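Local coordinates for 5' nucleotidase family protein (Staphylococcus aureus subsp. aureus, PDB 4Q7F) that belongs to the 5'-nucleotidase family, pairing a calcineurin-like metallophosphoesterase domain that holds a manganese and a magnesium ion with a C-terminal 5'-nucleotidase domain, at residues Ala51-Glu56 and Ser298-Asp303; Pro168-Pro173 and Thr245-Arg250; Met347-Leu352 and Ile506-Asn511. All coordinates share one frame; numbering follows the deposited sequence.

In the fold
Contact 2 and helix 48-59 of contact 1 belong to the calcineurin-like phosphoesterase region, contact 3 to the C-terminal part. Contact 1 ties that helix to the loop before helix 304-317, and both segments of contact 2 fall between its two halves; contact 3 opens only after contact 1 has closed. Contact 2 lies about 6 Å from the centre of the chain, measured centre to centre, where the loops beyond strands 155-163 and 242-244 contribute to the metal sites and the ligand pocket. Contacts 1 and 3, their centres about 42 Å apart, lie about 29 Å and 28 Å from the centre of contact 2. The pocket, with residues from both parts such as Trp170 and Phe432, lies near the middle of the molecule.

Contact 1: residues Ala51-Glu56 and Ser298-Asp303; sequences ANHVIE and STFTID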
loop_
_atom_site.group_PDB
_atom_site.type_symbol
_atom_site.label_atom_id
_atom_site.label_comp_id
_atom_site.label_asym_id
_atom_site.label_seq_id
_atom_site.Cartn_x
_atom_site.Cartn_y
_atom_site.Cartn_z
ATOM N N ALA A 51 2.301 3.967 -19.164
ATOM C CA ALA A 51 1.671 2.651 -19.186
ATOM C C ALA A 51 0.456 2.669 -20.107
ATOM O O ALA A 51 0.238 1.741 -20.861
ATOM C CB ALA A 51 1.270 2.225 -17.798
ATOM N N ASN A 52 -0.316 3.753 -20.073
ATOM C CA ASN A 52 -1.492 3.847 -20.917
ATOM C C ASN A 52 -1.097 3.947 -22.393
ATOM O O ASN A 52 -1.783 3.404 -23.262
ATOM C CB ASN A 52 -2.378 5.035 -20.517
ATOM C CG ASN A 52 -3.666 5.077 -21.288
ATOM O OD1 ASN A 52 -4.528 4.195 -21.143
ATOM N ND2 ASN A 52 -3.851 6.128 -22.051
ATOM N N HIS A 53 -0.035 4.702 -22.681
ATOM C CA HIS A 53 0.502 4.808 -24.031
ATOM C C HIS A 53 0.855 3.392 -24.562
ATOM O O HIS A 53 0.596 3.068 -25.711
ATOM C CB HIS A 53 1.723 5.727 -24.011
ATOM C CG HIS A 53 2.450 5.828 -25.305
ATOM N ND1 HIS A 53 1.944 6.501 -26.396
ATOM C CD2 HIS A 53 3.684 5.396 -25.666
ATOM C CE1 HIS A 53 2.820 6.466 -27.374
ATOM N NE2 HIS A 53 3.887 5.805 -26.956
ATOM N N VAL A 54 1.380 2.545 -23.695
ATOM C CA VAL A 54 1.734 1.174 -24.078
ATOM C C VAL A 54 0.490 0.361 -24.421
ATOM O O VAL A 54 0.502 -0.437 -25.358
ATOM C CB VAL A 54 2.520 0.478 -22.954
ATOM C CG1 VAL A 54 2.581 -1.029 -23.173
ATOM C CG2 VAL A 54 3.924 1.057 -22.862
ATOM N N ILE A 55 -0.589 0.569 -23.670
ATOM C CA ILE A 55 -1.840 -0.127 -23.894
ATOM C C ILE A 55 -2.437 0.339 -25.232
ATOM O O ILE A 55 -2.793 -0.478 -26.101
ATOM C CB ILE A 55 -2.820 0.129 -22.733
ATOM C CG1 ILE A 55 -2.294 -0.532 -21.456
ATOM C CG2 ILE A 55 -4.200 -0.425 -23.025
ATOM C CD1 ILE A 55 -3.075 -0.166 -20.230
ATOM N N GLU A 56 -2.513 1.650 -25.383
ATOM C CA GLU A 56 -3.072 2.246 -26.591
ATOM C C GLU A 56 -2.406 1.722 -27.861
ATOM O O GLU A 56 -3.083 1.297 -28.793
ATOM C CB GLU A 56 -3.016 3.776 -26.494
ATOM C CG GLU A 56 -4.012 4.336 -25.502
ATOM C CD GLU A 56 -5.446 3.976 -25.860
ATOM O OE1 GLU A 56 -5.936 4.472 -26.882
ATOM O OE2 GLU A 56 -6.091 3.224 -25.099
ATOM N N SER A 298 9.765 6.716 -28.940
ATOM C CA SER A 298 9.854 8.021 -29.561
ATOM C C SER A 298 8.526 8.665 -29.916
ATOM O O SER A 298 8.521 9.810 -30.348
ATOM C CB SER A 298 10.772 7.942 -30.768
ATOM O OG SER A 298 12.045 7.453 -30.358
ATOM N N THR A 299 7.404 7.968 -29.723
ATOM C CA THR A 299 6.097 8.571 -30.044
ATOM C C THR A 299 5.387 9.118 -28.828
ATOM O O THR A 299 4.412 9.831 -28.960
ATOM C CB THR A 299 5.130 7.584 -30.707
ATOM O OG1 THR A 299 4.831 6.528 -29.797
ATOM C CG2 THR A 299 5.709 7.026 -31.986
ATOM N N PHE A 300 5.865 8.761 -27.642
ATOM C CA PHE A 300 5.256 9.206 -26.420
ATOM C C PHE A 300 5.502 10.684 -26.184
ATOM O O PHE A 300 6.631 11.141 -26.211
ATOM C CB PHE A 300 5.828 8.406 -25.244
ATOM C CG PHE A 300 5.341 8.860 -23.902
ATOM C CD1 PHE A 300 4.002 8.685 -23.538
ATOM C CD2 PHE A 300 6.229 9.395 -22.965
ATOM C CE1 PHE A 300 3.554 9.072 -22.290
ATOM C CE2 PHE A 300 5.786 9.779 -21.714
ATOM C CZ PHE A 300 4.441 9.623 -21.378
ATOM N N THR A 301 4.434 11.422 -25.956
ATOM C CA THR A 301 4.548 12.830 -25.629
ATOM C C THR A 301 3.601 13.173 -24.497
ATOM O O THR A 301 2.591 12.510 -24.295
ATOM C CB THR A 301 4.198 13.720 -26.816
ATOM O OG1 THR A 301 2.898 13.365 -27.272
ATOM C CG2 THR A 301 5.191 13.541 -27.937
ATOM N N ILE A 302 3.949 14.209 -23.751
ATOM C CA ILE A 302 3.140 14.673 -22.658
ATOM C C ILE A 302 2.688 16.057 -23.089
ATOM O O ILE A 302 3.517 16.901 -23.399
ATOM C CB ILE A 302 3.951 14.695 -21.352
ATOM C CG1 ILE A 302 4.424 13.264 -21.029
ATOM C CG2 ILE A 302 3.111 15.264 -20.216
ATOM C CD1 ILE A 302 5.306 13.143 -19.793
ATOM N N ASP A 303 1.386 16.287 -23.135
ATOM C CA ASP A 303 0.901 17.591 -23.613
ATOM C C ASP A 303 1.244 18.736 -22.645
ATOM O O ASP A 303 1.571 18.504 -21.482
ATOM C CB ASP A 303 -0.580 17.544 -24.005
ATOM C CG ASP A 303 -1.489 17.253 -22.851
ATOM O OD1 ASP A 303 -1.179 17.681 -21.724
ATOM O OD2 ASP A 303 -2.542 16.618 -23.081
#
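His53 reaches from helix 48-59 to the loop at Thr299 and Phe300. His53 CB already touches the phenylalanine ring, 3.8 Å from Phe300 CD1; His53 CG lies 3.7 Å from the same Phe300 CD1, and ND1 is also near it. Farther out, CD2 still lies by that ring and also meets the methylene, with His53 CD2 3.7 Å from Phe300 CB. This methylene stands over one face of the imidazole, offset toward the rim, a CH-pi contact of 3.9 Å from Phe300 CB to the centroid of the His53 ring. The ring planes are inclined at 54°. At the far end CE1 and NE2 turn their edge to the hydroxyl of Thr299, His53 NE2 being 3.1 Å from Thr299 OG1; NE2 also nears the backbone N of Phe300. With CG anti to the backbone N (chi1 175°), the imidazole is carried outward to the loop.

The polar ends have firmer partners: His53 NE2 is hydrogen-bonded to Asp297, whose other carboxylate oxygen holds the backbone N of Thr299 and Phe300, and Thr299 OG1 pairs with Gln57. Phe300 also packs on Leu49 and Leu50. This surface contact joins a helix of the calcineurin-like phosphoesterase fold to the loop leading into helix 304-317.

Contact 2: residues Pro168-Pro173 and Thr245-Arg250; sequences PHWEQP and TGHQHR. With MG (magnesium ion), chain B; MN (manganese (II) ion), chain C; 3D1 ((2R,3S,5R)-5-(6-amino-9H-purin-9-yl)-tetrahydro-2-(hydroxymethyl)furan-3-ol), chain D.
Trp170 and His247 approach from opposite directions and meet near their ends, the six-membered ring of the indole presenting CH2 to CE1 of the imidazole. The closest pair, Trp170 CH2 and His247 CE1, is 3.6 Å apart. The planes are inclined by 33° and the centroids lie 5.4 Å apart, an oblique pairing. The ligand 3D1 lies beside both. Its C5' sits over one face of the indole, offset toward the rim, while 3D1 O5' is 3.5 Å from Trp170 CZ2 and also approaches the imidazole of His247.

The orientation of His247 is fixed at both nitrogens. His247 ND1 binds the magnesium ion at 2.5 Å, the metal lying in the ring plane at the edge, and NE2 is hydrogen-bonded to Glu226, which also touches Trp170. CG is anti to the backbone N (chi1 -178°), directing the imidazole toward the tryptophan and the metal. Its backbone takes part as well: water 1 donates to the carbonyl oxygen of His247 at 2.7 Å, binds both metals and is hydrogen-bonded to O3' of 3D1.

Two residues on, His249 turns to the second metal and binds the manganese ion through NE2 at 2.4 Å. Water 2 links that ion to O3' of the ligand. Asp72 bridges the metals, with Asp27 and His29 completing the protein ligands of manganese and Asn109 and His207 those of magnesium. Trp170 packs on one of the metal-binding histidines and forms part of the wall of the 3D1 pocket. The Gly-His-Gln-His of this loop fits the Gly-His-x-His motif of calcineurin-like metallophosphoesterases, whose two histidines serve the dinuclear centre.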
loop_
_atom_site.group_PDB
_atom_site.type_symbol
_atom_site.label_atom_id
_atom_site.label_comp_id
_atom_site.label_asym_id
_atom_site.label_seq_id
_atom_site.Cartn_x
_atom_site.Cartn_y
_atom_site.Cartn_z
ATOM N N PRO A 168 -10.174 -2.979 8.103
ATOM C CA PRO A 168 -10.260 -2.584 9.511
ATOM C C PRO A 168 -8.947 -2.659 10.275
ATOM O O PRO A 168 -8.789 -1.962 11.272
ATOM C CB PRO A 168 -11.286 -3.577 10.093
ATOM C CG PRO A 168 -12.185 -3.858 8.932
ATOM C CD PRO A 168 -11.235 -3.945 7.762
ATOM N N HIS A 169 -8.008 -3.483 9.813
ATOM C CA HIS A 169 -6.713 -3.595 10.478
ATOM C C HIS A 169 -5.749 -2.472 10.114
ATOM O O HIS A 169 -4.651 -2.413 10.672
ATOM C CB HIS A 169 -6.061 -4.925 10.126
ATOM C CG HIS A 169 -6.788 -6.115 10.668
ATOM N ND1 HIS A 169 -6.353 -6.804 11.774
ATOM C CD2 HIS A 169 -7.918 -6.738 10.255
ATOM C CE1 HIS A 169 -7.185 -7.800 12.027
ATOM N NE2 HIS A 169 -8.137 -7.787 11.114
ATOM N N TRP A 170 -6.161 -1.564 9.221
ATOM C CA TRP A 170 -5.268 -0.488 8.786
ATOM C C TRP A 170 -5.809 0.945 8.829
ATOM O O TRP A 170 -5.091 1.886 9.174
ATOM C CB TRP A 170 -4.847 -0.705 7.311
ATOM C CG TRP A 170 -4.315 -2.082 6.972
ATOM C CD1 TRP A 170 -3.373 -2.806 7.674
ATOM C CD2 TRP A 170 -4.657 -2.868 5.831
ATOM N NE1 TRP A 170 -3.138 -4.008 7.040
ATOM C CE2 TRP A 170 -3.913 -4.063 5.905
ATOM C CE3 TRP A 170 -5.535 -2.681 4.743
ATOM C CZ2 TRP A 170 -4.021 -5.064 4.942
ATOM C CZ3 TRP A 170 -5.637 -3.674 3.801
ATOM C CH2 TRP A 170 -4.900 -4.853 3.906
ATOM N N GLU A 171 -7.060 1.098 8.456
ATOM C CA GLU A 171 -7.629 2.420 8.212
ATOM C C GLU A 171 -8.099 3.189 9.449
ATOM O O GLU A 171 -8.338 2.597 10.501
ATOM C CB GLU A 171 -8.796 2.240 7.201
ATOM C CG GLU A 171 -9.340 3.533 6.616
ATOM C CD GLU A 171 -8.227 4.361 6.002
ATOM O OE1 GLU A 171 -7.862 5.395 6.623
ATOM O OE2 GLU A 171 -7.667 3.919 4.969
ATOM N N GLN A 172 -8.194 4.513 9.305
ATOM C CA GLN A 172 -8.739 5.377 10.334
ATOM C C GLN A 172 -10.147 4.855 10.609
ATOM O O GLN A 172 -10.902 4.640 9.652
ATOM C CB GLN A 172 -8.888 6.802 9.807
ATOM C CG GLN A 172 -7.616 7.526 9.419
ATOM C CD GLN A 172 -6.853 8.032 10.612
ATOM O OE1 GLN A 172 -6.988 7.510 11.717
ATOM N NE2 GLN A 172 -6.038 9.055 10.397
ATOM N N PRO A 173 -10.506 4.639 11.891
ATOM C CA PRO A 173 -11.870 4.176 12.245
ATOM C C PRO A 173 -12.970 5.095 11.707
ATOM O O PRO A 173 -13.971 4.629 11.184
ATOM C CB PRO A 173 -11.866 4.203 13.770
ATOM C CG PRO A 173 -10.455 3.991 14.133
ATOM C CD PRO A 173 -9.651 4.726 13.089
ATOM N N THR A 245 -5.446 -9.730 -9.979
ATOM C CA THR A 245 -5.085 -9.440 -8.602
ATOM C C THR A 245 -4.199 -8.197 -8.470
ATOM O O THR A 245 -3.762 -7.622 -9.456
ATOM C CB THR A 245 -4.375 -10.648 -7.957
ATOM O OG1 THR A 245 -3.141 -10.916 -8.626
ATOM C CG2 THR A 245 -5.255 -11.856 -7.996
ATOM N N GLY A 246 -3.932 -7.790 -7.235
ATOM C CA GLY A 246 -3.111 -6.605 -6.969
ATOM C C GLY A 246 -2.708 -6.621 -5.512
ATOM O O GLY A 246 -2.495 -7.699 -4.941
ATOM N N HIS A 247 -2.586 -5.425 -4.922
ATOM C CA HIS A 247 -2.326 -5.234 -3.492
ATOM C C HIS A 247 -0.950 -5.572 -2.976
ATOM O O HIS A 247 -0.407 -4.831 -2.152
ATOM C CB HIS A 247 -3.372 -6.010 -2.664
ATOM C CG HIS A 247 -3.233 -5.847 -1.187
ATOM N ND1 HIS A 247 -3.393 -4.631 -0.559
ATOM C CD2 HIS A 247 -2.990 -6.747 -0.203
ATOM C CE1 HIS A 247 -3.246 -4.785 0.739
ATOM N NE2 HIS A 247 -2.998 -6.058 0.983
ATOM N N GLN A 248 -0.402 -6.700 -3.421
ATOM C CA GLN A 248 0.906 -7.119 -2.971
ATOM C C GLN A 248 2.030 -6.519 -3.807
ATOM O O GLN A 248 3.187 -6.651 -3.428
ATOM C CB GLN A 248 0.994 -8.642 -2.966
ATOM C CG GLN A 248 0.083 -9.331 -1.949
ATOM C CD GLN A 248 0.157 -10.854 -2.079
ATOM O OE1 GLN A 248 0.119 -11.385 -3.186
ATOM N NE2 GLN A 248 0.277 -11.551 -0.960
ATOM N N HIS A 249 1.698 -5.873 -4.945
ATOM C CA HIS A 249 2.704 -5.243 -5.808
ATOM C C HIS A 249 3.667 -6.257 -6.439
ATOM O O HIS A 249 4.811 -5.931 -6.780
ATOM C CB HIS A 249 3.502 -4.216 -5.029
ATOM C CG HIS A 249 2.679 -3.125 -4.436
ATOM N ND1 HIS A 249 3.240 -2.016 -3.850
ATOM C CD2 HIS A 249 1.343 -2.922 -4.421
ATOM C CE1 HIS A 249 2.280 -1.208 -3.437
ATOM N NE2 HIS A 249 1.124 -1.716 -3.807
ATOM N N ARG A 250 3.216 -7.489 -6.575
ATOM C CA ARG A 250 4.018 -8.530 -7.187
ATOM C C ARG A 250 3.763 -8.567 -8.695
ATOM O O ARG A 250 2.756 -8.027 -9.166
ATOM C CB ARG A 250 3.636 -9.859 -6.579
ATOM C CG ARG A 250 3.888 -9.911 -5.083
ATOM C CD ARG A 250 3.157 -11.067 -4.454
ATOM N NE ARG A 250 3.759 -12.332 -4.832
ATOM C CZ ARG A 250 3.334 -13.517 -4.411
ATOM N NH1 ARG A 250 2.261 -13.612 -3.636
ATOM N NH2 ARG A 250 3.964 -14.616 -4.803
HETATM MG MG MG B . -3.517 -2.318 -1.523
HETATM MN MN MN C . -0.991 -0.863 -3.193
HETATM O "O5'" 3D1 D . -0.801 -4.632 3.765
HETATM C "C5'" 3D1 D . -0.506 -3.352 4.316
HETATM C "C4'" 3D1 D . -0.925 -2.248 3.361
HETATM O "O4'" 3D1 D . -0.849 -1.032 4.090
HETATM C "C1'" 3D1 D . 0.203 -0.189 3.609
HETATM N N9 3D1 D . 0.922 0.406 4.768
HETATM C C4 3D1 D . 0.494 1.512 5.361
HETATM N N3 3D1 D . -0.559 2.335 5.152
HETATM C C2 3D1 D . -0.747 3.413 5.935
HETATM N N1 3D1 D . 0.080 3.728 6.968
HETATM C C6 3D1 D . 1.166 2.985 7.284
HETATM N N6 3D1 D . 1.966 3.335 8.328
HETATM C C5 3D1 D . 1.427 1.779 6.468
HETATM N N7 3D1 D . 2.354 0.800 6.430
HETATM C C8 3D1 D . 2.038 -0.035 5.408
HETATM C "C2'" 3D1 D . 1.034 -1.033 2.653
HETATM C "C3'" 3D1 D . -0.008 -2.023 2.164
HETATM O "O3'" 3D1 D . -0.746 -1.414 1.084
HETATM O O HOH W 1 -1.199 -2.298 -1.456
HETATM O O HOH W 2 0.081 -0.123 -1.130
#

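Contact 3: residues Met347-Leu352 and Ile506-Asn511; sequences MNYALL and IDFLSN
The rings of Tyr349 and Phe508 meet rim to rim, nearly perpendicular at 87°, with neither lying over the face of the other. Phe508 CZ stands at the edge of the tyrosine ring and in its plane, 3.5 Å from Tyr349 CD2, and is just as near to CE2 of that tyrosine. Phe508 CE2 follows close behind; the CE2-CZ bond of Phe508 faces the CD2-CE2 side of the tyrosine ring. The ring centroids are 5.7 Å apart.

Ala350 supplies the second half of the contact. Its methyl group lies against the inner part of the phenylalanine ring, with Ala350 CB 3.8 Å from Phe508 CD2. This is an off-centre CH-pi approach, 4.2 Å from Ala350 CB to the centroid of the Phe508 ring. In Phe508, CG is anti to the backbone N (chi1 -175°), which extends the ring toward helix 342-355 and lets its outer end pass the alanine to reach Tyr349. The CA atoms of Ala350 and Phe508, 6.3 Å apart, are the nearest between the segments, consistent with the small alanine side chain at that point.

The contact is apolar throughout. Tyr349 is backed by Ile517 and Pro518, from the loop after helix 501-511. Other sides of the two helices face different elements: Leu351 packs on Ala360 of strand 359-363, whereas Leu509 packs on Ile321 of strand 320-323. The arrangement is a helix-helix contact that packs helices 342-355 and 501-511 together in the C-terminal part of the protein, through an alanine and two aromatic rings.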
loop_
_atom_site.group_PDB
_atom_site.type_symbol
_atom_site.label_atom_id
_atom_site.label_comp_id
_atom_site.label_asym_id
_atom_site.label_seq_id
_atom_site.Cartn_x
_atom_site.Cartn_y
_atom_site.Cartn_z
HETATM N N MSE A 347 12.935 11.579 14.627
HETATM C CA MSE A 347 11.515 11.301 14.427
HETATM C C MSE A 347 10.887 10.928 15.736
HETATM O O MSE A 347 9.844 11.458 16.089
HETATM C CB MSE A 347 11.269 10.209 13.383
HETATM C CG MSE A 347 11.539 10.722 11.959
HETATM SE SE MSE A 347 10.753 9.495 10.638
HETATM C CE MSE A 347 11.965 7.964 10.922
ATOM N N ASN A 348 11.500 10.000 16.461
ATOM C CA ASN A 348 10.978 9.607 17.769
ATOM C C ASN A 348 10.908 10.777 18.769
ATOM O O ASN A 348 9.938 10.899 19.505
ATOM C CB ASN A 348 11.757 8.424 18.330
ATOM C CG ASN A 348 11.250 7.099 17.789
ATOM O OD1 ASN A 348 10.097 6.713 18.042
ATOM N ND2 ASN A 348 12.103 6.378 17.079
ATOM N N TYR A 349 11.913 11.649 18.756
ATOM C CA TYR A 349 11.902 12.798 19.618
ATOM C C TYR A 349 10.715 13.702 19.281
ATOM O O TYR A 349 10.018 14.161 20.187
ATOM C CB TYR A 349 13.209 13.579 19.566
ATOM C CG TYR A 349 13.176 14.759 20.520
ATOM C CD1 TYR A 349 13.255 14.564 21.894
ATOM C CD2 TYR A 349 13.031 16.061 20.051
ATOM C CE1 TYR A 349 13.200 15.630 22.771
ATOM C CE2 TYR A 349 12.978 17.134 20.924
ATOM C CZ TYR A 349 13.072 16.911 22.279
ATOM O OH TYR A 349 13.018 17.970 23.149
ATOM N N ALA A 350 10.451 13.931 17.990
ATOM C CA ALA A 350 9.321 14.779 17.612
ATOM C C ALA A 350 8.006 14.205 18.141
ATOM O O ALA A 350 7.139 14.937 18.609
ATOM C CB ALA A 350 9.261 14.972 16.100
ATOM N N LEU A 351 7.871 12.886 18.069
ATOM C CA LEU A 351 6.672 12.215 18.548
ATOM C C LEU A 351 6.569 12.274 20.086
ATOM O O LEU A 351 5.485 12.492 20.646
ATOM C CB LEU A 351 6.641 10.766 18.053
ATOM C CG LEU A 351 6.461 10.538 16.558
ATOM C CD1 LEU A 351 6.644 9.055 16.238
ATOM C CD2 LEU A 351 5.128 11.047 16.030
ATOM N N LEU A 352 7.684 12.079 20.773
ATOM C CA LEU A 352 7.670 12.185 22.228
ATOM C C LEU A 352 7.271 13.597 22.675
ATOM O O LEU A 352 6.478 13.747 23.589
ATOM C CB LEU A 352 9.008 11.788 22.834
ATOM C CG LEU A 352 9.283 10.286 22.741
ATOM C CD1 LEU A 352 10.740 9.994 23.039
ATOM C CD2 LEU A 352 8.365 9.489 23.652
ATOM N N ILE A 506 6.973 18.762 9.864
ATOM C CA ILE A 506 7.093 20.150 9.429
ATOM C C ILE A 506 6.948 21.111 10.620
ATOM O O ILE A 506 7.727 22.059 10.748
ATOM C CB ILE A 506 6.051 20.478 8.344
ATOM C CG1 ILE A 506 6.405 19.719 7.053
ATOM C CG2 ILE A 506 5.972 21.986 8.117
ATOM C CD1 ILE A 506 5.408 19.877 5.906
ATOM N N ASP A 507 5.946 20.865 11.468
ATOM C CA ASP A 507 5.707 21.677 12.676
ATOM C C ASP A 507 6.933 21.672 13.575
ATOM O O ASP A 507 7.413 22.725 13.971
ATOM C CB ASP A 507 4.499 21.162 13.481
ATOM C CG ASP A 507 3.177 21.416 12.782
ATOM O OD1 ASP A 507 3.135 22.207 11.834
ATOM O OD2 ASP A 507 2.173 20.820 13.173
ATOM N N PHE A 508 7.440 20.485 13.889
ATOM C CA PHE A 508 8.614 20.388 14.741
ATOM C C PHE A 508 9.779 21.153 14.120
ATOM O O PHE A 508 10.432 21.962 14.787
ATOM C CB PHE A 508 9.017 18.936 14.977
ATOM C CG PHE A 508 10.153 18.785 15.946
ATOM C CD1 PHE A 508 11.464 18.897 15.517
ATOM C CD2 PHE A 508 9.912 18.555 17.293
ATOM C CE1 PHE A 508 12.516 18.773 16.410
ATOM C CE2 PHE A 508 10.959 18.420 18.192
ATOM C CZ PHE A 508 12.265 18.535 17.753
ATOM N N LEU A 509 10.029 20.904 12.837
ATOM C CA LEU A 509 11.110 21.582 12.123
ATOM C C LEU A 509 10.994 23.104 12.175
ATOM O O LEU A 509 11.996 23.799 12.323
ATOM C CB LEU A 509 11.160 21.123 10.667
ATOM C CG LEU A 509 11.718 19.724 10.405
ATOM C CD1 LEU A 509 11.531 19.352 8.943
ATOM C CD2 LEU A 509 13.188 19.656 10.795
ATOM N N SER A 510 9.771 23.610 12.073
ATOM C CA SER A 510 9.538 25.050 12.073
ATOM C C SER A 510 9.664 25.708 13.447
ATOM O O SER A 510 9.964 26.895 13.528
ATOM C CB SER A 510 8.150 25.356 11.491
ATOM O OG SER A 510 8.035 24.863 10.165
ATOM N N ASN A 511 9.444 24.939 14.514
ATOM C CA ASN A 511 9.466 25.463 15.888
ATOM C C ASN A 511 10.770 25.310 16.676
ATOM O O ASN A 511 10.941 25.973 17.693
ATOM C CB ASN A 511 8.348 24.808 16.703
ATOM C CG ASN A 511 6.979 25.005 16.083
ATOM O OD1 ASN A 511 6.764 25.919 15.293
ATOM N ND2 ASN A 511 6.045 24.135 16.440
#